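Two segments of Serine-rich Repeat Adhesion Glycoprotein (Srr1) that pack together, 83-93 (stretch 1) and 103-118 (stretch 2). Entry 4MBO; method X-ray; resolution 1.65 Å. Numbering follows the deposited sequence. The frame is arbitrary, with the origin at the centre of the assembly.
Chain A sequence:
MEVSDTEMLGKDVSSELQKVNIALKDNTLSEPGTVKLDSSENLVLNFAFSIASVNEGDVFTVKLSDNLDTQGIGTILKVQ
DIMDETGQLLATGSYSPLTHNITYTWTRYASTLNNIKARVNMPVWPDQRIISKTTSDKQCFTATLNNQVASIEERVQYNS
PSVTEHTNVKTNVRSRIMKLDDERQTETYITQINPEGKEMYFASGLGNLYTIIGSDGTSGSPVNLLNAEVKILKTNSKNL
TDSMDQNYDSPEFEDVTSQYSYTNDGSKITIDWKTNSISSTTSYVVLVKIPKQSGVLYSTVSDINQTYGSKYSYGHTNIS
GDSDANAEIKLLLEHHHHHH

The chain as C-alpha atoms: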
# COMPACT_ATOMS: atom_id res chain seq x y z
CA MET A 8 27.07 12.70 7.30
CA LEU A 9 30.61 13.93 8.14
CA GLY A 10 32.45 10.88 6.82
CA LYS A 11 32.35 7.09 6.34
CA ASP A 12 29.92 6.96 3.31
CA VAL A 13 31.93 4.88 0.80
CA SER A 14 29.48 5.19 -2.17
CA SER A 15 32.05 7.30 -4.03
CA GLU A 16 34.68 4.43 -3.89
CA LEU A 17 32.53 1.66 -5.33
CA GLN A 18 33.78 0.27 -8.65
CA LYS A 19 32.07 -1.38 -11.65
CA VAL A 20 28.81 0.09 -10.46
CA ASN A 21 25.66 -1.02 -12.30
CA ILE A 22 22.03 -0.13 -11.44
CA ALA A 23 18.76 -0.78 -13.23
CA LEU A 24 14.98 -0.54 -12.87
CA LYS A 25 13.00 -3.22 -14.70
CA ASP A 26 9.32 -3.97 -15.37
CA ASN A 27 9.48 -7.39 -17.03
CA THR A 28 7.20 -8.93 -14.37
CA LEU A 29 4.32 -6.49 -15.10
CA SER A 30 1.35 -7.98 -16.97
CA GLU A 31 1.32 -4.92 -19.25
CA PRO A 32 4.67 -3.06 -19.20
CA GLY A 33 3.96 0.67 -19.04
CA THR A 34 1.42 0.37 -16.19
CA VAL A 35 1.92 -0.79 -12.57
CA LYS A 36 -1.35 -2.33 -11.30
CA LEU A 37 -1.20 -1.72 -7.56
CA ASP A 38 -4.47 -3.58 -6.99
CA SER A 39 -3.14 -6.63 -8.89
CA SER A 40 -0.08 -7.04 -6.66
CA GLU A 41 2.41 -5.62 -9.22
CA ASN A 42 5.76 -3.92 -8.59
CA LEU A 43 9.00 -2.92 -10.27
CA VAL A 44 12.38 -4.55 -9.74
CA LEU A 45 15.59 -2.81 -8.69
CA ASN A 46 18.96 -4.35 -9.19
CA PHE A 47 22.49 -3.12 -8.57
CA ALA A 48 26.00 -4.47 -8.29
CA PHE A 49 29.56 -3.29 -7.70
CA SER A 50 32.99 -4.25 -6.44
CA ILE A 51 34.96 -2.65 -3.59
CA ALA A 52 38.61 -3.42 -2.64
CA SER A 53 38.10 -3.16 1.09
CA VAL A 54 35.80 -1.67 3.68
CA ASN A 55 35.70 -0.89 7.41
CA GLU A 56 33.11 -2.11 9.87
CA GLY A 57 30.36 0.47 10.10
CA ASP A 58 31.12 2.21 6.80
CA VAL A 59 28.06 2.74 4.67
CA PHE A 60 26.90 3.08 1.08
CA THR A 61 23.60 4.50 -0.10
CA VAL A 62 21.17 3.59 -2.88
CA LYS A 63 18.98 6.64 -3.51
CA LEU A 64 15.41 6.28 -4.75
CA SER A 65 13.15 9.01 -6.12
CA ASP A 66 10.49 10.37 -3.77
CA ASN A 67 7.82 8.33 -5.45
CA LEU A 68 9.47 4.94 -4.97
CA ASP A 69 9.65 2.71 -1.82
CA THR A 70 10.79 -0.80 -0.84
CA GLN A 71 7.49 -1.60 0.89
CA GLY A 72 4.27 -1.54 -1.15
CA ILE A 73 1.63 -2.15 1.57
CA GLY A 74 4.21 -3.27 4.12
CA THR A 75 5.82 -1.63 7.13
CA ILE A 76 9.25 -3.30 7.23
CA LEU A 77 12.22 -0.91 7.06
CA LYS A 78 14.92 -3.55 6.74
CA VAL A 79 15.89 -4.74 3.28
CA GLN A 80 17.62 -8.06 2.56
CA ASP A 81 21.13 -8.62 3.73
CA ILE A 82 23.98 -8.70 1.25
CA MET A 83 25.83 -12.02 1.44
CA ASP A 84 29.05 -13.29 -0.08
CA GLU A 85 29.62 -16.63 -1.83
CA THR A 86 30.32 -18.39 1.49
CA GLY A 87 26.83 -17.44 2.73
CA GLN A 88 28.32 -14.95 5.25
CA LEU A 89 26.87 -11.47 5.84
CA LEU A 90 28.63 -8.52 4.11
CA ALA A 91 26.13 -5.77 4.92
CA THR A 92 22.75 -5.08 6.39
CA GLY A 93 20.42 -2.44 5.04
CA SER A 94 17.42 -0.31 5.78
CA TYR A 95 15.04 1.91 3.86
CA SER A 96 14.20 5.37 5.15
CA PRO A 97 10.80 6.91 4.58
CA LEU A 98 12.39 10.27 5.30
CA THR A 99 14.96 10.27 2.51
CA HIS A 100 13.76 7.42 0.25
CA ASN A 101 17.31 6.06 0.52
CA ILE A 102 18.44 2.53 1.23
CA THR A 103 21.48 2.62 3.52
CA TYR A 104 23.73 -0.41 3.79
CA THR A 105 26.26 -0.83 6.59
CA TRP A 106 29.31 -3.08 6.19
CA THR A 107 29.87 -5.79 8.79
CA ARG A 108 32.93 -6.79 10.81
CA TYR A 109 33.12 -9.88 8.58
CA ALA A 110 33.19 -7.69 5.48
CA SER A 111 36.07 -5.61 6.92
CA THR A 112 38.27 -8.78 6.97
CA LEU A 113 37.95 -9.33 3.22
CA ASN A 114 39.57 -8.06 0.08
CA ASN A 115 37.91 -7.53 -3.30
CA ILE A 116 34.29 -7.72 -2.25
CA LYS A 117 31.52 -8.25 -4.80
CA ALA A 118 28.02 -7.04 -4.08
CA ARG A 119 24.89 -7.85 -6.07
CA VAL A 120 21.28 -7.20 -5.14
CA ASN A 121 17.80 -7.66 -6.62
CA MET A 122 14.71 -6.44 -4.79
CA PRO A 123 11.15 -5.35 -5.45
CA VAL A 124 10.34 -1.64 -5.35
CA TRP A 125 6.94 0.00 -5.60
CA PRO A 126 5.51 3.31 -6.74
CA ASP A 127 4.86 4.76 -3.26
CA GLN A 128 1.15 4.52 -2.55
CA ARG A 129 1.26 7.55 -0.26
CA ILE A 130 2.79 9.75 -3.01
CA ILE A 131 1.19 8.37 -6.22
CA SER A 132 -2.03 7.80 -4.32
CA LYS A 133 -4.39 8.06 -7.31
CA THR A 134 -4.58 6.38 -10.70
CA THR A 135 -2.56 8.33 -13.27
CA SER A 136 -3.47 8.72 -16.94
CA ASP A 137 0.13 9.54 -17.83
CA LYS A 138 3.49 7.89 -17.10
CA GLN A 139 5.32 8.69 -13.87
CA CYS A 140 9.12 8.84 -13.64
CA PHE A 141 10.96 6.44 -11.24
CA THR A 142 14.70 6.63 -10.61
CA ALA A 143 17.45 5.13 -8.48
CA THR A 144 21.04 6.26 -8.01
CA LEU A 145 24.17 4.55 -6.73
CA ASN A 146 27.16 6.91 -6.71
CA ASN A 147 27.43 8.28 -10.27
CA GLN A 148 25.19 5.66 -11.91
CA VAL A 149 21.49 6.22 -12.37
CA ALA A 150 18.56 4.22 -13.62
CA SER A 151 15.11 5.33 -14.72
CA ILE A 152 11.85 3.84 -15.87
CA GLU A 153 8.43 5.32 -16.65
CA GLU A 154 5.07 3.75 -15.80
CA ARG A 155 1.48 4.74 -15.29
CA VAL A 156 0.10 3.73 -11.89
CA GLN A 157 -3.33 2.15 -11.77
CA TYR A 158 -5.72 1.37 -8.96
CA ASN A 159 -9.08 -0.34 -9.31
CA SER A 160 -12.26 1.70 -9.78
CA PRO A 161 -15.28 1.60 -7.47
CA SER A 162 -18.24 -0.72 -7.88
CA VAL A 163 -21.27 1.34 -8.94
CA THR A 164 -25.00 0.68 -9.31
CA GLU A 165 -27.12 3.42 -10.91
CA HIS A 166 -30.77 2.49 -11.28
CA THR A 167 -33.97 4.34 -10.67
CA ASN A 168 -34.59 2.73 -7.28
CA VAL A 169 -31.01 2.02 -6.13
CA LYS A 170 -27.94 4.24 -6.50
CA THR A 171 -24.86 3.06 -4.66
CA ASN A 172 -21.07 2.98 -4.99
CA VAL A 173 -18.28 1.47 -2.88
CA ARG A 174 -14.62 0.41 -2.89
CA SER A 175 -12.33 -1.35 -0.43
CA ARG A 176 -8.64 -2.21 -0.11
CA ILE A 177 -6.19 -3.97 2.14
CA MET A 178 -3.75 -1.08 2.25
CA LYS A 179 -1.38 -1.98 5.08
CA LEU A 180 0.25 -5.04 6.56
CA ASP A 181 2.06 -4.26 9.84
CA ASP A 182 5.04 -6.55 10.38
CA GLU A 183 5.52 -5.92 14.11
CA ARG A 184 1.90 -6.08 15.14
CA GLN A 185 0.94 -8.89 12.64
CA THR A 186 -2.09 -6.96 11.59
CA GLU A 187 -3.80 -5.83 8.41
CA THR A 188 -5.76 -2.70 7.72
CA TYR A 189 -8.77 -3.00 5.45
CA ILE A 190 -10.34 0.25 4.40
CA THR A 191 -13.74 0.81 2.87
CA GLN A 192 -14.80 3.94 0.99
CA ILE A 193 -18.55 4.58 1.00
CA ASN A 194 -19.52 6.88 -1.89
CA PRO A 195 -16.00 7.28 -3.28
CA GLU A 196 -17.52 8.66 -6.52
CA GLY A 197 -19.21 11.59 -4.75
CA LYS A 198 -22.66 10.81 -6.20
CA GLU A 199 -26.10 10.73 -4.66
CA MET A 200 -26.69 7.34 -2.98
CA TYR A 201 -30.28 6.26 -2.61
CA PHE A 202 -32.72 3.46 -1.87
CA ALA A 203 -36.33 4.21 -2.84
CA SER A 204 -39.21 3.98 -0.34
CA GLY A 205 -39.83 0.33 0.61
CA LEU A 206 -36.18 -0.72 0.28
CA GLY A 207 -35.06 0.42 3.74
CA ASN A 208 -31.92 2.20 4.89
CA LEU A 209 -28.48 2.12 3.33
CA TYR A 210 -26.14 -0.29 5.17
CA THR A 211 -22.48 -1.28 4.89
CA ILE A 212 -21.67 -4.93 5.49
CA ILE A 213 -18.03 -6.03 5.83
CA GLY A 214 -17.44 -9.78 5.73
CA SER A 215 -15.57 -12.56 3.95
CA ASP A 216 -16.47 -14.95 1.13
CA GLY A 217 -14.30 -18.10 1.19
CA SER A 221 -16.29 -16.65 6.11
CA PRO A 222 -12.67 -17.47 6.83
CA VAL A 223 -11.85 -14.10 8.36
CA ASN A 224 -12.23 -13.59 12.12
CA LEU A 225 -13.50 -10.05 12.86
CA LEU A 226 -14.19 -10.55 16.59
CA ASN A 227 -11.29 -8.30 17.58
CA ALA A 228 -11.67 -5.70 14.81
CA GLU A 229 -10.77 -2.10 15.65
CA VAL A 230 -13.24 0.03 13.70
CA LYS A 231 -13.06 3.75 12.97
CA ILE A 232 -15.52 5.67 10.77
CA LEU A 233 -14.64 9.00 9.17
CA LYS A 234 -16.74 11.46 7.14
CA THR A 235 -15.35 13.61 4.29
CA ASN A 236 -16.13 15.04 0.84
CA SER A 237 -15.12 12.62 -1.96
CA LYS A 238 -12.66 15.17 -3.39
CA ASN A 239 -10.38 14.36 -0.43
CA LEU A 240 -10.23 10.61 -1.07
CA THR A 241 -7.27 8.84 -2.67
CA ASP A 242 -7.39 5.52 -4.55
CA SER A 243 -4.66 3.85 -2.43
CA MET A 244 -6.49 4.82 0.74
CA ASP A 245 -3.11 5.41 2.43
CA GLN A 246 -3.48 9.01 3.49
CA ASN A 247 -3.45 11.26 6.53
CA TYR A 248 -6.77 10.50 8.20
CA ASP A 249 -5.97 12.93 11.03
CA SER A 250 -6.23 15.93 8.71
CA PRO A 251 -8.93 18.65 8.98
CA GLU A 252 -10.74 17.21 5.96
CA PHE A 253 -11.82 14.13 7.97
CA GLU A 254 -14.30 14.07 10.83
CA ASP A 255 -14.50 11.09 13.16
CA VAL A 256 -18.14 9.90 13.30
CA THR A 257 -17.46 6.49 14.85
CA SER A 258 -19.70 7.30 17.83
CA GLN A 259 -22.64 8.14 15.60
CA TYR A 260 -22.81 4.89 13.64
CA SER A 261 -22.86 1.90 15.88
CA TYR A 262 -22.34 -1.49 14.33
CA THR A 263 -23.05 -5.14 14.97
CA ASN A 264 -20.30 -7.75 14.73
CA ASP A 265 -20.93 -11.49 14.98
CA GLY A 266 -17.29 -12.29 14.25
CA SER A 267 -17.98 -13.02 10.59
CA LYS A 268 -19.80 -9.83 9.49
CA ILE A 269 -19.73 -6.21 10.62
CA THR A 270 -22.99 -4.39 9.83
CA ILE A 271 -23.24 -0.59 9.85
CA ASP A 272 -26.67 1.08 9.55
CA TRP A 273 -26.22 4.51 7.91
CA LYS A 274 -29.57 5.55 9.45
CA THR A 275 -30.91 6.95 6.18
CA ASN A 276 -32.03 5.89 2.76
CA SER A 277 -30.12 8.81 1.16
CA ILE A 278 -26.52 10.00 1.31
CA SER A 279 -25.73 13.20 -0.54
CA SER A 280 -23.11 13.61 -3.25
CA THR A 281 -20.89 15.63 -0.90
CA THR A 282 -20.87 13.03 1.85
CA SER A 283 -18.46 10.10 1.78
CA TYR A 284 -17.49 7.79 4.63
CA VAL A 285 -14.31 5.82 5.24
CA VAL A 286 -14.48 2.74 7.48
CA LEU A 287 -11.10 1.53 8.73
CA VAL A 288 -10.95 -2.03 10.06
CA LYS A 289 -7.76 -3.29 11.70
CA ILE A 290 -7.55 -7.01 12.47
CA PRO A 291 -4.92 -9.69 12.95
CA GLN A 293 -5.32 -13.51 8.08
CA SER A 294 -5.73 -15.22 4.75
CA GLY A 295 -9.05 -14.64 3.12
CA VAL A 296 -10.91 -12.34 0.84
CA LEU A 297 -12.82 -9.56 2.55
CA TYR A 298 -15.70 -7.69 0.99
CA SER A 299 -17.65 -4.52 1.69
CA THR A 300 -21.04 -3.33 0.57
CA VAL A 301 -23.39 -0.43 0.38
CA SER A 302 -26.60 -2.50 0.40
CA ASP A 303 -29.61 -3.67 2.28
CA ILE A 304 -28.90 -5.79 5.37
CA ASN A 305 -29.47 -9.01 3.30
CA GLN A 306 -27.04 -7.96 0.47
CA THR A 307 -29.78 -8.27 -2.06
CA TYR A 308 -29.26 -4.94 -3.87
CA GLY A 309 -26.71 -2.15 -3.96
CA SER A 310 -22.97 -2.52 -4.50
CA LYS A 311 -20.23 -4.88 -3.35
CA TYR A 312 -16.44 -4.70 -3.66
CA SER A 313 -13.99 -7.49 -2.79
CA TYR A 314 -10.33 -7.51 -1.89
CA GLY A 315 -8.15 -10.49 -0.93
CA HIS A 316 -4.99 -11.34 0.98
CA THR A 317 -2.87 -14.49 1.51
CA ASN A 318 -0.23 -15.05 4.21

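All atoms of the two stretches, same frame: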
# COMPACT_ATOMS: atom_id res chain seq x y z
N MET A 83 25.01 -10.92 1.06
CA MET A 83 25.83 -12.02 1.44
C MET A 83 26.93 -12.26 0.42
O MET A 83 26.77 -11.89 -0.75
CB MET A 83 24.98 -13.31 1.44
CG MET A 83 23.61 -13.14 2.05
SD MET A 83 23.71 -12.91 3.82
CE MET A 83 23.71 -14.63 4.32
N ASP A 84 28.01 -12.90 0.85
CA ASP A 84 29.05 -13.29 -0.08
C ASP A 84 28.85 -14.76 -0.50
O ASP A 84 27.85 -15.40 -0.12
CB ASP A 84 30.48 -13.00 0.43
CG ASP A 84 30.97 -13.98 1.47
OD1 ASP A 84 30.21 -14.88 1.91
OD2 ASP A 84 32.15 -13.83 1.86
N GLU A 85 29.78 -15.28 -1.28
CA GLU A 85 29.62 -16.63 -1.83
C GLU A 85 29.67 -17.74 -0.78
O GLU A 85 29.20 -18.85 -1.03
CB GLU A 85 30.63 -16.89 -2.96
CG GLU A 85 32.09 -17.09 -2.54
CD GLU A 85 32.78 -15.83 -2.03
OE1 GLU A 85 32.23 -14.72 -2.15
OE2 GLU A 85 33.92 -15.96 -1.52
N THR A 86 30.23 -17.43 0.39
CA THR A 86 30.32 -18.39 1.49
C THR A 86 29.04 -18.40 2.33
O THR A 86 28.93 -19.14 3.29
CB THR A 86 31.51 -18.06 2.42
OG1 THR A 86 31.20 -16.93 3.25
CG2 THR A 86 32.77 -17.77 1.61
N GLY A 87 28.07 -17.55 1.97
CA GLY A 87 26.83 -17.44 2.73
C GLY A 87 26.97 -16.52 3.94
O GLY A 87 26.03 -16.40 4.72
N GLN A 88 28.12 -15.86 4.10
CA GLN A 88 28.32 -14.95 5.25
C GLN A 88 27.85 -13.52 4.95
O GLN A 88 27.81 -13.09 3.81
CB GLN A 88 29.77 -15.00 5.69
CG GLN A 88 30.11 -16.29 6.44
CD GLN A 88 31.59 -16.47 6.63
OE1 GLN A 88 32.28 -16.99 5.76
NE2 GLN A 88 32.08 -16.07 7.79
N LEU A 89 27.50 -12.78 6.01
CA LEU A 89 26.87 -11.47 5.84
C LEU A 89 27.88 -10.33 5.61
O LEU A 89 28.76 -10.11 6.44
CB LEU A 89 25.96 -11.19 7.05
CG LEU A 89 24.66 -10.44 6.76
CD1 LEU A 89 23.70 -10.50 7.95
CD2 LEU A 89 24.95 -9.02 6.37
N LEU A 90 27.77 -9.66 4.46
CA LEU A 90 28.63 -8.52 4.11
C LEU A 90 28.06 -7.19 4.62
O LEU A 90 28.79 -6.33 5.06
CB LEU A 90 28.82 -8.41 2.60
CG LEU A 90 29.62 -9.51 1.92
CD1 LEU A 90 29.52 -9.30 0.42
CD2 LEU A 90 31.06 -9.55 2.39
N ALA A 91 26.76 -7.04 4.52
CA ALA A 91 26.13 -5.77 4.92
C ALA A 91 24.67 -5.93 5.20
O ALA A 91 24.00 -6.78 4.60
CB ALA A 91 26.31 -4.75 3.80
N THR A 92 24.16 -5.10 6.11
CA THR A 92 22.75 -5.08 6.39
C THR A 92 22.22 -3.74 5.89
O THR A 92 22.97 -2.78 5.80
CB THR A 92 22.50 -5.22 7.89
OG1 THR A 92 23.22 -4.20 8.57
CG2 THR A 92 22.99 -6.56 8.36
N GLY A 93 20.94 -3.66 5.59
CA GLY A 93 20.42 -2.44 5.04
C GLY A 93 19.04 -2.08 5.51
O GLY A 93 18.28 -2.93 5.99
N THR A 103 20.16 2.51 2.96
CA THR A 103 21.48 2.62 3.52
C THR A 103 21.94 1.25 3.97
O THR A 103 21.26 0.56 4.75
CB THR A 103 21.52 3.55 4.74
OG1 THR A 103 21.09 4.85 4.36
CG2 THR A 103 22.92 3.67 5.35
N TYR A 104 23.09 0.85 3.44
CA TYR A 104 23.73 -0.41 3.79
C TYR A 104 24.97 -0.14 4.63
O TYR A 104 25.75 0.76 4.35
CB TYR A 104 24.15 -1.18 2.54
CG TYR A 104 23.01 -1.77 1.77
CD1 TYR A 104 22.54 -3.05 2.07
CD2 TYR A 104 22.43 -1.10 0.72
CE1 TYR A 104 21.48 -3.60 1.34
CE2 TYR A 104 21.39 -1.62 -0.01
CZ TYR A 104 20.93 -2.87 0.29
OH TYR A 104 19.88 -3.34 -0.46
N THR A 105 25.14 -0.95 5.68
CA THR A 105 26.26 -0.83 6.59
C THR A 105 27.11 -2.10 6.57
O THR A 105 26.59 -3.20 6.80
CB THR A 105 25.76 -0.58 8.01
OG1 THR A 105 24.90 0.58 8.02
CG2 THR A 105 26.94 -0.35 8.99
N TRP A 106 28.40 -1.95 6.27
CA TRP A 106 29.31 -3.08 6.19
C TRP A 106 29.55 -3.73 7.56
O TRP A 106 29.71 -3.05 8.58
CB TRP A 106 30.65 -2.65 5.61
CG TRP A 106 30.56 -2.12 4.22
CD1 TRP A 106 30.65 -0.83 3.84
CD2 TRP A 106 30.31 -2.88 3.02
NE1 TRP A 106 30.47 -0.72 2.48
CE2 TRP A 106 30.33 -1.99 1.95
CE3 TRP A 106 30.13 -4.25 2.76
CZ2 TRP A 106 30.14 -2.41 0.61
CZ3 TRP A 106 29.94 -4.68 1.43
CH2 TRP A 106 29.93 -3.75 0.38
N THR A 107 29.64 -5.04 7.56
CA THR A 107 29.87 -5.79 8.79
C THR A 107 31.35 -5.96 9.16
O THR A 107 32.26 -5.65 8.40
CB THR A 107 29.28 -7.20 8.65
OG1 THR A 107 29.99 -7.88 7.59
CG2 THR A 107 27.79 -7.17 8.39
N ARG A 108 31.58 -6.47 10.37
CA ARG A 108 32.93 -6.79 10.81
C ARG A 108 33.50 -7.85 9.85
O ARG A 108 34.63 -7.74 9.39
CB ARG A 108 32.90 -7.33 12.27
CG ARG A 108 34.26 -7.61 12.88
CD ARG A 108 34.23 -7.76 14.41
NE ARG A 108 33.51 -6.64 15.06
CZ ARG A 108 32.49 -6.75 15.92
NH1 ARG A 108 32.10 -7.93 16.42
NH2 ARG A 108 31.93 -5.65 16.38
N TYR A 109 32.68 -8.83 9.51
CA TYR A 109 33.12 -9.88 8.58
C TYR A 109 33.59 -9.26 7.25
O TYR A 109 34.67 -9.57 6.74
CB TYR A 109 32.03 -10.91 8.33
CG TYR A 109 32.37 -11.84 7.17
CD1 TYR A 109 33.36 -12.81 7.30
CD2 TYR A 109 31.74 -11.72 5.94
CE1 TYR A 109 33.68 -13.65 6.26
CE2 TYR A 109 32.05 -12.57 4.89
CZ TYR A 109 33.03 -13.54 5.06
OH TYR A 109 33.40 -14.40 4.02
N ALA A 110 32.79 -8.33 6.71
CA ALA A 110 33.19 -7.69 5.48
C ALA A 110 34.53 -6.97 5.58
O ALA A 110 35.27 -6.96 4.62
CB ALA A 110 32.11 -6.70 5.02
N SER A 111 34.82 -6.35 6.73
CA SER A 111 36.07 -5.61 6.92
C SER A 111 37.33 -6.50 6.91
O SER A 111 38.43 -5.98 6.77
CB SER A 111 36.02 -4.77 8.23
OG SER A 111 36.04 -5.58 9.41
N THR A 112 37.15 -7.82 7.00
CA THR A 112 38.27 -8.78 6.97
C THR A 112 38.62 -9.22 5.55
O THR A 112 39.65 -9.85 5.33
CB THR A 112 37.98 -10.07 7.78
OG1 THR A 112 36.95 -10.85 7.15
CG2 THR A 112 37.57 -9.74 9.20
N LEU A 113 37.76 -8.88 4.59
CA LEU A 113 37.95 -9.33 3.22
C LEU A 113 38.66 -8.35 2.32
O LEU A 113 38.89 -7.19 2.65
CB LEU A 113 36.58 -9.61 2.60
CG LEU A 113 35.67 -10.56 3.38
CD1 LEU A 113 34.33 -10.66 2.68
CD2 LEU A 113 36.28 -11.94 3.52
N ASN A 114 39.02 -8.87 1.15
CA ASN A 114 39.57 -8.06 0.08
C ASN A 114 38.80 -8.40 -1.19
O ASN A 114 38.40 -9.55 -1.38
CB ASN A 114 41.06 -8.25 -0.12
CG ASN A 114 41.88 -7.61 0.98
OD1 ASN A 114 42.46 -6.54 0.78
ND2 ASN A 114 41.87 -8.20 2.16
N ASN A 115 38.59 -7.39 -2.02
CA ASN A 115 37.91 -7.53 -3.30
C ASN A 115 36.53 -8.14 -3.15
O ASN A 115 36.26 -9.27 -3.56
CB ASN A 115 38.76 -8.33 -4.28
CG ASN A 115 40.12 -7.68 -4.50
OD1 ASN A 115 40.23 -6.47 -4.64
ND2 ASN A 115 41.15 -8.49 -4.53
N ILE A 116 35.66 -7.36 -2.52
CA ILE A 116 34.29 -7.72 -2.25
C ILE A 116 33.42 -7.45 -3.47
O ILE A 116 33.56 -6.43 -4.13
CB ILE A 116 33.75 -6.86 -1.09
CG1 ILE A 116 34.49 -7.19 0.21
CG2 ILE A 116 32.24 -7.06 -0.91
CD1 ILE A 116 34.22 -6.20 1.31
N LYS A 117 32.53 -8.40 -3.75
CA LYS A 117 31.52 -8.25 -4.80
C LYS A 117 30.16 -8.16 -4.15
O LYS A 117 29.85 -8.93 -3.24
CB LYS A 117 31.56 -9.45 -5.72
CG LYS A 117 32.83 -9.46 -6.55
CD LYS A 117 32.76 -10.45 -7.67
CE LYS A 117 32.71 -11.87 -7.15
NZ LYS A 117 33.91 -12.23 -6.36
N ALA A 118 29.35 -7.22 -4.61
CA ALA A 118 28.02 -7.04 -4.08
C ALA A 118 27.04 -7.11 -5.24
O ALA A 118 27.29 -6.57 -6.30
CB ALA A 118 27.91 -5.70 -3.34
O HOH W 1 26.66 -10.09 -3.04

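Stretch 1 enters through a type I beta turn, Asp84 to Gly87, closed by Gly87 N to Asp84 O at 3.0 Å. The Asp84 carboxylate works in two directions: OD1 accepts from backbone amides in and just after the turn, Thr86 N at 3.0 Å and Gln88 N at 3.2 Å, while OD2 accepts a short bond of 2.6 Å from Tyr109 OH, tying the turn to stretch 2. Gly87, at phi 83° and psi 6°, has a backbone that would jam a CB against the preceding carbonyl oxygen. Gln88 covers the same tyrosine: its CB lies 3.8 Å from the Tyr109 ring centroid and 25° off the ring normal, a CH-pi contact over one face.

At Leu89 the strand begins, and its carbonyl O accepts from Thr107 OG1 at 2.8 Å. That OG1 in turn accepts from Ala110 N at 3.0 Å, so one hydroxyl both caps the weakly bonded helix and anchors it to the strand. Leu90 is buried and has the largest area covered by the other stretch. Its O accepts from Thr107 N (2.9 Å, 161°), while its side chain fills an apolar pocket: CD2 lies 3.5 Å from Leu113 CD1 and 4.0 Å from Ala110 CB, and CD1 lies 3.8 Å from Ile116 CG2.

Strands 89-93 and 103-106 run antiparallel, their directions 145° apart. Ala91 faces Trp106 in a non-hydrogen-bonded pair, with Ala91 CB 4.0 Å from Trp106 CE3. Thr92 and Thr105 form the hydrogen-bonded pair, Thr92 N to Thr105 O at 3.2 Å and Thr105 N to Thr92 O at 2.8 Å; their side chains occupy the sheet face opposite Ala91 and Trp106. Gly93 pairs with Tyr104, its CA 3.7 Å from Tyr104 CD1. An ideal CB there would clash with that CD1 at 2.6 Å, so the glycine leaves room for the ring.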